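Local coordinates for protein cytolethal distending toxin subunit A (Haemophilus ducreyi, PDB 1SR4) that forms part of a tripartite genotoxin and, together with its partner lectin-like subunit, probably delivers the catalytic subunit into host cells, at residues V153-S156 against R161-T164. Residues are numbered along the deposited sequence; the frame is centred on the assembly and turned at random.
Sequences VIKS and RCVT
Val153 and Cys162 meet on one face of a short antiparallel pairing that illustrates how two splaying strands can stay joined near their turn. Cys162 can be followed outward atom by atom. Cys162 CB passes beside the neighbouring carbonyl, 3.6 Å from Ile154 O, and then SG, swung anti to the carbonyl carbon (chi1 -73°), comes over strand 153-156. There it rests against two side chains of that face: Cys162 SG approaches Val153 CG1 to 3.3 Å, a close approach, and Lys155 CB to 3.7 Å. The sulfur ends in a disulfide to Cys181. The extended Lys155 chain then leads its amine away from the pair.

Lys155 and Cys162 form the single bridge, a non-hydrogen-bonded antiparallel pair flanked by two hydrogen bonds. Val163 N donates to Ile154 O at 2.9 Å, a nearly straight bond (165° at the hydrogen), and Ser156 N donates to Arg161 O at 2.7 Å. Toward Val153 the strands diverge, since their N-to-C directions make 122°, well short of antiparallel, and a water takes over the next link: it accepts from Ile154 N and donates to Val163 O. On the other face Ile154 CG2 touches Val163 CG2 at 3.7 Å.

Both segments belong to the ricin-type beta-trefoil lectin region. Strand 152-156 pairs antiparallel with 142-146 and strand 162-165 with 176-179, so this junction couples two hairpins. Ile154 also packs on Trp193 of strand 189-196 and Phe142 of strand 142-146, while Val153 reaches Ile155 of the neighbouring CdtC subunit.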
ATOM      1  N   VAL A 153      -4.499  -8.157 -12.307  1.00 10.08           N
ATOM      2  CA  VAL A 153      -5.141  -8.435 -13.582  1.00 11.66           C
ATOM      3  C   VAL A 153      -6.427  -7.610 -13.485  1.00 10.70           C
ATOM      4  O   VAL A 153      -7.059  -7.564 -12.419  1.00 11.45           O
ATOM      5  CB  VAL A 153      -5.407  -9.949 -13.754  1.00 13.06           C
ATOM      6  CG1 VAL A 153      -6.467 -10.208 -14.831  1.00 14.56           C
ATOM      7  CG2 VAL A 153      -4.115 -10.607 -14.191  1.00 13.84           C
ATOM      8  N   ILE A 154      -6.785  -6.916 -14.562  1.00 10.75           N
ATOM      9  CA  ILE A 154      -7.968  -6.053 -14.557  1.00 10.12           C
ATOM     10  C   ILE A 154      -9.136  -6.727 -15.271  1.00 10.75           C
ATOM     11  O   ILE A 154      -9.098  -6.950 -16.483  1.00 12.04           O
ATOM     12  CB  ILE A 154      -7.657  -4.729 -15.239  1.00 10.25           C
ATOM     13  CG1 ILE A 154      -6.432  -4.079 -14.571  1.00 12.51           C
ATOM     14  CG2 ILE A 154      -8.864  -3.823 -15.163  1.00 10.34           C
ATOM     15  CD1 ILE A 154      -5.924  -2.813 -15.276  1.00 12.59           C
ATOM     16  N   LYS A 155     -10.176  -7.042 -14.509  1.00  9.43           N
ATOM     17  CA  LYS A 155     -11.330  -7.736 -15.065  1.00 10.86           C
ATOM     18  C   LYS A 155     -12.569  -6.865 -15.225  1.00 10.00           C
ATOM     19  O   LYS A 155     -13.045  -6.247 -14.264  1.00  9.14           O
ATOM     20  CB  LYS A 155     -11.659  -8.938 -14.171  1.00 10.50           C
ATOM     21  CG  LYS A 155     -12.687  -9.903 -14.736  1.00 12.47           C
ATOM     22  CD  LYS A 155     -12.869 -11.062 -13.767  1.00 15.72           C
ATOM     23  CE  LYS A 155     -13.713 -12.179 -14.364  1.00 17.08           C
ATOM     24  NZ  LYS A 155     -13.953 -13.252 -13.346  1.00 21.12           N
ATOM     25  N   SER A 156     -13.075  -6.801 -16.453  1.00 10.07           N
ATOM     26  CA  SER A 156     -14.296  -6.053 -16.724  1.00  8.96           C
ATOM     27  C   SER A 156     -15.417  -6.820 -16.023  1.00  9.40           C
ATOM     28  O   SER A 156     -15.598  -8.024 -16.248  1.00  9.95           O
ATOM     29  CB  SER A 156     -14.585  -6.007 -18.227  1.00 10.26           C
ATOM     30  OG  SER A 156     -15.936  -5.613 -18.458  1.00 10.11           O
ATOM     31  N   ARG A 161     -14.390 -10.346 -18.722  1.00 12.46           N
ATOM     32  CA  ARG A 161     -13.153 -10.565 -19.476  1.00 10.99           C
ATOM     33  C   ARG A 161     -12.048  -9.639 -18.950  1.00 11.65           C
ATOM     34  O   ARG A 161     -12.333  -8.604 -18.366  1.00 11.91           O
ATOM     35  CB  ARG A 161     -13.393 -10.318 -20.967  1.00 11.65           C
ATOM     36  CG  ARG A 161     -14.369 -11.317 -21.606  1.00 15.53           C
ATOM     37  CD  ARG A 161     -14.217 -11.366 -23.129  1.00 12.51           C
ATOM     38  NE  ARG A 161     -14.628 -10.128 -23.796  1.00 11.53           N
ATOM     39  CZ  ARG A 161     -14.471  -9.913 -25.103  1.00  8.92           C
ATOM     40  NH1 ARG A 161     -13.918 -10.846 -25.861  1.00 10.22           N
ATOM     41  NH2 ARG A 161     -14.866  -8.779 -25.656  1.00  9.18           N
ATOM     42  N   CYS A 162     -10.794 -10.015 -19.168  1.00 12.14           N
ATOM     43  CA  CYS A 162      -9.667  -9.238 -18.677  1.00 12.61           C
ATOM     44  C   CYS A 162      -8.957  -8.383 -19.717  1.00 11.78           C
ATOM     45  O   CYS A 162      -8.887  -8.733 -20.897  1.00 13.06           O
ATOM     46  CB  CYS A 162      -8.681 -10.190 -17.989  1.00 15.30           C
ATOM     47  SG  CYS A 162      -9.349 -10.750 -16.387  1.00 19.59           S
ATOM     48  N   VAL A 163      -8.433  -7.251 -19.255  1.00 11.53           N
ATOM     49  CA  VAL A 163      -7.716  -6.303 -20.106  1.00  9.76           C
ATOM     50  C   VAL A 163      -6.397  -6.951 -20.527  1.00 11.10           C
ATOM     51  O   VAL A 163      -5.535  -7.260 -19.701  1.00 12.66           O
ATOM     52  CB  VAL A 163      -7.479  -4.992 -19.347  1.00  8.84           C
ATOM     53  CG1 VAL A 163      -6.771  -3.974 -20.242  1.00  7.46           C
ATOM     54  CG2 VAL A 163      -8.827  -4.454 -18.856  1.00  6.52           C
ATOM     55  N   THR A 164      -6.255  -7.140 -21.834  1.00 11.57           N
ATOM     56  CA  THR A 164      -5.114  -7.819 -22.444  1.00 10.62           C
ATOM     57  C   THR A 164      -4.336  -6.900 -23.378  1.00 10.61           C
ATOM     58  O   THR A 164      -4.916  -6.011 -24.002  1.00 11.60           O
ATOM     59  CB  THR A 164      -5.657  -9.019 -23.264  1.00 11.92           C
ATOM     60  OG1 THR A 164      -6.543  -9.779 -22.434  1.00 14.23           O
ATOM     61  CG2 THR A 164      -4.529  -9.908 -23.790  1.00 10.29           C
TER
HETATM   62  O   HOH W   1      -5.682  -7.800 -17.024  1.00  9.97           O